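Local coordinates for response regulator (Vibrio cholerae O1 biovar El Tor, PDB 7KPO), which is the DNA-binding domain of the sensor histidine kinase ChiS and probably binds promoter DNA to control chitin-utilisation genes, at residues L7-L12 with K66-R71; N21-V26 with L77-E82. All coordinates share one frame; numbering follows the deposited sequence.

Contact 1 (L7-L12 with K66-R71); sequences LMRAVL and KTPRWR. With SO4 (sulfate ion), chain B; SO4 (sulfate ion), chain E.
Trp70 reaches across from the start of helix 70-83 to lie against one turn of helix 2-27, where Met8, Arg9 and Leu12 receive it. The far rim of the six-membered ring does most of the touching. CE3 meets Leu12 CD1 at 3.5 Å, and CZ3 lies against Leu12 CD2. Met8 is selenomethionine. Its CB touches Trp70 CH2 at 3.6 Å. The bend at chi3 (50°) places its methyl CE over one face of the ring, where Trp70 CZ2, at 3.7 Å, and CH2 are the atoms nearest to it. CE is 3.9 Å from the centroid of the Trp70 six-membered ring and 20° off the ring normal, a CH-pi contact. Pro68 CB lies over the opposite face, toward the rim. Leu12 CD2 makes a second, off-centre CH-pi contact with Trp70 and also packs on Pro68 CB at 3.7 Å. The main chain of helix 2-27 meets the ring at its edge, in plane at Met8 C. The Arg9 side chain crosses Pro68 at about a right angle, with Arg9 NH1 3.5 Å from Pro68 CG. The same NH1 is hydrogen-bonded to the carbonyl oxygen of Pro65, so the loop before helix 70-83 is held to helix 2-27 by a polar bond as well. Arg69 and Arg71 share a sulfate, probably from the crystallisation liquor. Arg69 NH1 donates to SO4 (chain B) O4 at 2.8 Å, and Arg71 NE donates to O3 of that ion at 3.0 Å. Arg71 also grips SO4 (chain E) through NH1 and NH2. Arg69 is the N-cap residue of helix 70-83. Trp70, in the first turn of that helix, and Pro68, in the loop before it, thus pack against helix 2-27 of a mainly helical DNA-binding domain.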
loop_
_atom_site.group_PDB
_atom_site.type_symbol
_atom_site.label_atom_id
_atom_site.label_comp_id
_atom_site.label_asym_id
_atom_site.label_seq_id
_atom_site.Cartn_x
_atom_site.Cartn_y
_atom_site.Cartn_z
ATOM N N LEU A 7 14.777 20.678 -0.846
ATOM C CA LEU A 7 14.167 19.540 -1.575
ATOM C C LEU A 7 13.178 18.818 -0.662
ATOM O O LEU A 7 12.079 18.475 -1.079
ATOM C CB LEU A 7 15.274 18.599 -2.052
ATOM C CG LEU A 7 14.803 17.297 -2.693
ATOM C CD1 LEU A 7 13.977 17.566 -3.944
ATOM C CD2 LEU A 7 15.999 16.414 -3.017
HETATM N N MSE A 8 13.584 18.579 0.587
HETATM C CA MSE A 8 12.720 17.901 1.539
HETATM C C MSE A 8 11.404 18.664 1.702
HETATM O O MSE A 8 10.335 18.057 1.728
HETATM C CB MSE A 8 13.451 17.749 2.876
HETATM C CG MSE A 8 14.580 16.741 2.829
HETATM SE SE MSE A 8 15.733 16.835 4.401
HETATM C CE MSE A 8 14.425 16.776 5.850
ATOM N N ARG A 9 11.482 19.997 1.801
ATOM C CA ARG A 9 10.294 20.824 1.975
ATOM C C ARG A 9 9.415 20.752 0.714
ATOM O O ARG A 9 8.186 20.648 0.848
ATOM C CB ARG A 9 10.712 22.256 2.331
ATOM C CG ARG A 9 11.375 22.370 3.699
ATOM C CD ARG A 9 11.973 23.734 4.001
ATOM N NE ARG A 9 10.953 24.763 4.145
ATOM C CZ ARG A 9 10.238 24.985 5.243
ATOM N NH1 ARG A 9 10.420 24.250 6.329
ATOM N NH2 ARG A 9 9.325 25.940 5.249
ATOM N N ALA A 10 10.023 20.813 -0.470
ATOM C CA ALA A 10 9.247 20.724 -1.726
ATOM C C ALA A 10 8.561 19.357 -1.832
ATOM O O ALA A 10 7.393 19.299 -2.238
ATOM C CB ALA A 10 10.157 20.967 -2.898
ATOM N N VAL A 11 9.276 18.290 -1.490
ATOM C CA VAL A 11 8.684 16.927 -1.566
ATOM C C VAL A 11 7.553 16.807 -0.536
ATOM O O VAL A 11 6.525 16.196 -0.849
ATOM C CB VAL A 11 9.770 15.853 -1.377
ATOM C CG1 VAL A 11 9.168 14.465 -1.279
ATOM C CG2 VAL A 11 10.796 15.910 -2.497
ATOM N N LEU A 12 7.728 17.397 0.648
ATOM C CA LEU A 12 6.691 17.307 1.710
ATOM C C LEU A 12 5.385 17.940 1.208
ATOM O O LEU A 12 4.315 17.355 1.432
ATOM C CB LEU A 12 7.208 18.009 2.971
ATOM C CG LEU A 12 6.497 17.638 4.273
ATOM C CD1 LEU A 12 6.810 16.206 4.665
ATOM C CD2 LEU A 12 6.900 18.575 5.397
ATOM N N LYS A 66 8.396 26.662 9.526
ATOM C CA LYS A 66 9.878 26.641 9.610
ATOM C C LYS A 66 10.307 25.276 10.154
ATOM O O LYS A 66 11.339 24.759 9.698
ATOM C CB LYS A 66 10.346 27.790 10.509
ATOM C CG LYS A 66 11.849 27.884 10.741
ATOM C CD LYS A 66 12.261 29.091 11.570
ATOM C CE LYS A 66 11.646 29.125 12.954
ATOM N NZ LYS A 66 12.019 27.937 13.758
ATOM N N THR A 67 9.517 24.728 11.084
ATOM C CA THR A 67 9.770 23.405 11.710
ATOM C C THR A 67 8.651 22.448 11.311
ATOM O O THR A 67 7.648 22.333 12.009
ATOM C CB THR A 67 9.862 23.505 13.239
ATOM O OG1 THR A 67 10.916 24.416 13.550
ATOM C CG2 THR A 67 10.120 22.174 13.913
ATOM N N PRO A 68 8.754 21.754 10.159
ATOM C CA PRO A 68 7.716 20.805 9.765
ATOM C C PRO A 68 7.687 19.586 10.695
ATOM O O PRO A 68 8.733 19.182 11.171
ATOM C CB PRO A 68 8.118 20.355 8.353
ATOM C CG PRO A 68 9.132 21.390 7.902
ATOM C CD PRO A 68 9.824 21.855 9.163
ATOM N N ARG A 69 6.492 19.052 10.942
ATOM C CA ARG A 69 6.348 17.808 11.740
ATOM C C ARG A 69 6.433 16.633 10.753
ATOM O O ARG A 69 5.400 16.088 10.360
ATOM C CB ARG A 69 5.048 17.840 12.542
ATOM C CG ARG A 69 5.002 18.918 13.615
ATOM C CD ARG A 69 3.751 18.757 14.458
ATOM N NE ARG A 69 3.623 19.723 15.542
ATOM C CZ ARG A 69 4.035 19.534 16.795
ATOM N NH1 ARG A 69 4.618 18.402 17.151
ATOM N NH2 ARG A 69 3.853 20.484 17.696
ATOM N N TRP A 70 7.656 16.267 10.370
ATOM C CA TRP A 70 7.914 15.197 9.372
ATOM C C TRP A 70 7.184 13.900 9.729
ATOM O O TRP A 70 6.614 13.280 8.819
ATOM C CB TRP A 70 9.421 14.949 9.245
ATOM C CG TRP A 70 10.185 16.189 8.906
ATOM C CD1 TRP A 70 10.826 17.012 9.783
ATOM C CD2 TRP A 70 10.341 16.791 7.607
ATOM N NE1 TRP A 70 11.391 18.066 9.121
ATOM C CE2 TRP A 70 11.116 17.957 7.787
ATOM C CE3 TRP A 70 9.927 16.453 6.316
ATOM C CZ2 TRP A 70 11.467 18.792 6.729
ATOM C CZ3 TRP A 70 10.281 17.276 5.268
ATOM C CH2 TRP A 70 11.040 18.427 5.475
ATOM N N ARG A 71 7.240 13.483 10.991
ATOM C CA ARG A 71 6.598 12.200 11.381
ATOM C C ARG A 71 5.081 12.305 11.225
ATOM O O ARG A 71 4.464 11.321 10.812
ATOM C CB ARG A 71 6.943 11.814 12.818
ATOM C CG ARG A 71 8.425 11.575 13.057
ATOM C CD ARG A 71 8.663 10.925 14.406
ATOM N NE ARG A 71 8.038 11.678 15.486
ATOM C CZ ARG A 71 7.882 11.242 16.732
ATOM N NH1 ARG A 71 7.275 12.009 17.622
ATOM N NH2 ARG A 71 8.305 10.040 17.082
HETATM S S SO4 B . 6.025 14.849 15.486
HETATM O O1 SO4 B . 5.417 13.946 16.425
HETATM O O2 SO4 B . 5.501 14.620 14.166
HETATM O O3 SO4 B . 7.446 14.621 15.484
HETATM O O4 SO4 B . 5.766 16.210 15.868
HETATM S S SO4 E . 7.600 10.045 20.818
HETATM O O1 SO4 E . 8.909 9.826 21.377
HETATM O O2 SO4 E . 7.380 9.125 19.734
HETATM O O3 SO4 E . 6.603 9.833 21.836
HETATM O O4 SO4 E . 7.510 11.395 20.328
#

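Contact 2 (N21-V26 with L77-E82); sequences NYWERV and LDYILE
Tyr22 and Trp23 pack on Tyr79, Ile80 and Leu81 in a buried, apolar helix-helix contact between the C-terminal part of helix 2-27 and that of helix 70-83. The two segments run in nearly the same direction, with axes 9.9 Å apart and crossing at 24°. No hydrogen bond joins them. Ile80 lies at the middle, its CA 5.9 Å from the CA of Trp23. Its methyl CG2 is anti to the backbone N and reaches both aromatic residues. It touches Trp23 CB at 3.9 Å and meets Tyr22 CD2 at 4.0 Å, at the edge of the Tyr22 ring and in its plane. The CG1 branch of Ile80 runs by Trp23 CB and CE3. Trp23 crosses Ile80 at about a right angle. Farther out, Trp23 CZ3 lies 3.8 Å from Tyr79 CE1, at the edge of the Tyr79 ring. The two ring planes are inclined at 45° and meet obliquely. On the other flank, Tyr22 CE2 makes a looser contact with Leu81 CD2 at 4.5 Å. One face of the Tyr22 ring carries Val26 CG2 from the next turn of its own helix. The polar ends are bonded beyond the two segments: Tyr22 OH to the carbonyl oxygen of Glu86, and Trp23 NE1 to that of Ser30. Both bonds tie helix 2-27 to loops at this end of the domain. Helix 31-38 packs on one flank, where Phe34 touches Ile80 and Gln37 touches Tyr79. Helix 89-106 lies on the other, with Ile94 against Tyr22 and Arg98 against Leu81.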
loop_
_atom_site.group_PDB
_atom_site.type_symbol
_atom_site.label_atom_id
_atom_site.label_comp_id
_atom_site.label_asym_id
_atom_site.label_seq_id
_atom_site.Cartn_x
_atom_site.Cartn_y
_atom_site.Cartn_z
ATOM N N ASN A 21 -5.546 14.961 -2.052
ATOM C CA ASN A 21 -6.401 14.886 -3.264
ATOM C C ASN A 21 -6.882 13.443 -3.450
ATOM O O ASN A 21 -8.058 13.239 -3.810
ATOM C CB ASN A 21 -5.654 15.413 -4.486
ATOM C CG ASN A 21 -5.309 16.883 -4.372
ATOM O OD1 ASN A 21 -5.885 17.606 -3.558
ATOM N ND2 ASN A 21 -4.373 17.332 -5.190
ATOM N N TYR A 22 -5.998 12.476 -3.206
ATOM C CA TYR A 22 -6.341 11.039 -3.337
ATOM C C TYR A 22 -7.376 10.655 -2.269
ATOM O O TYR A 22 -8.373 9.998 -2.591
ATOM C CB TYR A 22 -5.038 10.249 -3.258
ATOM C CG TYR A 22 -5.170 8.755 -3.361
ATOM C CD1 TYR A 22 -5.441 8.138 -4.570
ATOM C CD2 TYR A 22 -4.950 7.952 -2.258
ATOM C CE1 TYR A 22 -5.526 6.758 -4.669
ATOM C CE2 TYR A 22 -5.030 6.574 -2.338
ATOM C CZ TYR A 22 -5.322 5.975 -3.547
ATOM O OH TYR A 22 -5.404 4.615 -3.612
ATOM N N TRP A 23 -7.131 11.051 -1.022
ATOM C CA TRP A 23 -8.092 10.801 0.081
ATOM C C TRP A 23 -9.480 11.310 -0.312
ATOM O O TRP A 23 -10.458 10.556 -0.195
ATOM C CB TRP A 23 -7.624 11.508 1.356
ATOM C CG TRP A 23 -8.700 11.625 2.390
ATOM C CD1 TRP A 23 -9.548 12.679 2.573
ATOM C CD2 TRP A 23 -9.081 10.633 3.359
ATOM N NE1 TRP A 23 -10.420 12.415 3.593
ATOM C CE2 TRP A 23 -10.153 11.173 4.099
ATOM C CE3 TRP A 23 -8.608 9.358 3.687
ATOM C CZ2 TRP A 23 -10.759 10.477 5.142
ATOM C CZ3 TRP A 23 -9.211 8.669 4.714
ATOM C CH2 TRP A 23 -10.270 9.225 5.433
ATOM N N GLU A 24 -9.553 12.561 -0.756
ATOM C CA GLU A 24 -10.859 13.188 -1.084
ATOM C C GLU A 24 -11.568 12.390 -2.181
ATOM O O GLU A 24 -12.761 12.074 -2.011
ATOM C CB GLU A 24 -10.633 14.652 -1.466
ATOM C CG GLU A 24 -10.144 15.500 -0.304
ATOM C CD GLU A 24 -9.542 16.846 -0.668
ATOM O OE1 GLU A 24 -9.502 17.176 -1.868
ATOM O OE2 GLU A 24 -9.092 17.552 0.256
ATOM N N ARG A 25 -10.851 12.036 -3.244
ATOM C CA ARG A 25 -11.495 11.327 -4.376
ATOM C C ARG A 25 -11.888 9.892 -4.003
ATOM O O ARG A 25 -13.035 9.506 -4.289
ATOM C CB ARG A 25 -10.560 11.307 -5.586
ATOM C CG ARG A 25 -11.193 10.675 -6.815
ATOM C CD ARG A 25 -10.273 10.655 -8.016
ATOM N NE ARG A 25 -9.089 9.836 -7.806
ATOM C CZ ARG A 25 -9.061 8.508 -7.876
ATOM N NH1 ARG A 25 -10.169 7.825 -8.120
ATOM N NH2 ARG A 25 -7.925 7.862 -7.678
ATOM N N VAL A 26 -10.979 9.134 -3.392
ATOM C CA VAL A 26 -11.235 7.690 -3.115
ATOM C C VAL A 26 -12.193 7.511 -1.928
ATOM O O VAL A 26 -13.106 6.679 -2.047
ATOM C CB VAL A 26 -9.906 6.937 -2.917
ATOM C CG1 VAL A 26 -10.134 5.483 -2.533
ATOM C CG2 VAL A 26 -9.039 7.026 -4.164
ATOM N N LEU A 77 0.427 10.280 5.346
ATOM C CA LEU A 77 0.535 9.488 4.097
ATOM C C LEU A 77 0.156 8.030 4.402
ATOM O O LEU A 77 -0.611 7.436 3.629
ATOM C CB LEU A 77 1.960 9.576 3.537
ATOM C CG LEU A 77 2.516 10.980 3.280
ATOM C CD1 LEU A 77 3.921 10.900 2.711
ATOM C CD2 LEU A 77 1.629 11.780 2.348
ATOM N N ASP A 78 0.649 7.482 5.515
ATOM C CA ASP A 78 0.352 6.071 5.889
ATOM C C ASP A 78 -1.149 5.894 6.156
ATOM O O ASP A 78 -1.716 4.884 5.718
ATOM C CB ASP A 78 1.168 5.640 7.107
ATOM C CG ASP A 78 2.658 5.491 6.843
ATOM O OD1 ASP A 78 3.050 5.478 5.663
ATOM O OD2 ASP A 78 3.414 5.407 7.826
ATOM N N TYR A 79 -1.767 6.846 6.851
ATOM C CA TYR A 79 -3.212 6.746 7.181
ATOM C C TYR A 79 -4.040 6.736 5.892
ATOM O O TYR A 79 -4.952 5.902 5.723
ATOM C CB TYR A 79 -3.640 7.906 8.077
ATOM C CG TYR A 79 -5.082 7.836 8.501
ATOM C CD1 TYR A 79 -6.090 8.340 7.697
ATOM C CD2 TYR A 79 -5.440 7.245 9.702
ATOM C CE1 TYR A 79 -7.418 8.269 8.079
ATOM C CE2 TYR A 79 -6.764 7.166 10.097
ATOM C CZ TYR A 79 -7.756 7.683 9.283
ATOM O OH TYR A 79 -9.065 7.616 9.661
ATOM N N ILE A 80 -3.732 7.669 4.996
ATOM C CA ILE A 80 -4.481 7.774 3.713
ATOM C C ILE A 80 -4.282 6.489 2.896
ATOM O O ILE A 80 -5.282 5.964 2.374
ATOM C CB ILE A 80 -4.075 9.068 2.987
ATOM C CG1 ILE A 80 -4.620 10.264 3.779
ATOM C CG2 ILE A 80 -4.553 9.057 1.543
ATOM C CD1 ILE A 80 -4.081 11.608 3.359
ATOM N N LEU A 81 -3.056 5.967 2.829
ATOM C CA LEU A 81 -2.810 4.722 2.046
ATOM C C LEU A 81 -3.469 3.515 2.744
ATOM O O LEU A 81 -3.902 2.579 2.040
ATOM C CB LEU A 81 -1.299 4.541 1.858
ATOM C CG LEU A 81 -0.629 5.547 0.919
ATOM C CD1 LEU A 81 0.887 5.425 0.982
ATOM C CD2 LEU A 81 -1.125 5.376 -0.514
ATOM N N GLU A 82 -3.590 3.548 4.071
ATOM C CA GLU A 82 -4.233 2.447 4.840
ATOM C C GLU A 82 -5.731 2.389 4.511
ATOM O O GLU A 82 -6.268 1.272 4.397
ATOM C CB GLU A 82 -4.048 2.681 6.344
ATOM C CG GLU A 82 -4.712 1.637 7.227
ATOM C CD GLU A 82 -4.120 0.242 7.136
ATOM O OE1 GLU A 82 -2.942 0.122 6.746
ATOM O OE2 GLU A 82 -4.845 -0.722 7.444
#

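In the fold
Contacts 1 and 2 join the same two helices, 2-27 and 70-83, at different levels. Contact 1 uses the early part of helix 2-27 and the start of helix 70-83 with its preceding loop. Contact 2 uses the later part of both. Their centres are 19 Å apart, on opposite sides of the chain's centre, and their nearest atoms are about 6 Å apart without touching. Contact 2 is buried, while contact 1 is only partly so. Helix 89-106 borders both. The arginines of 66-71 hold sulfates, probably from the crystallisation liquor. This is consistent with an anion-binding surface that could meet DNA phosphates, but the structure contains no DNA.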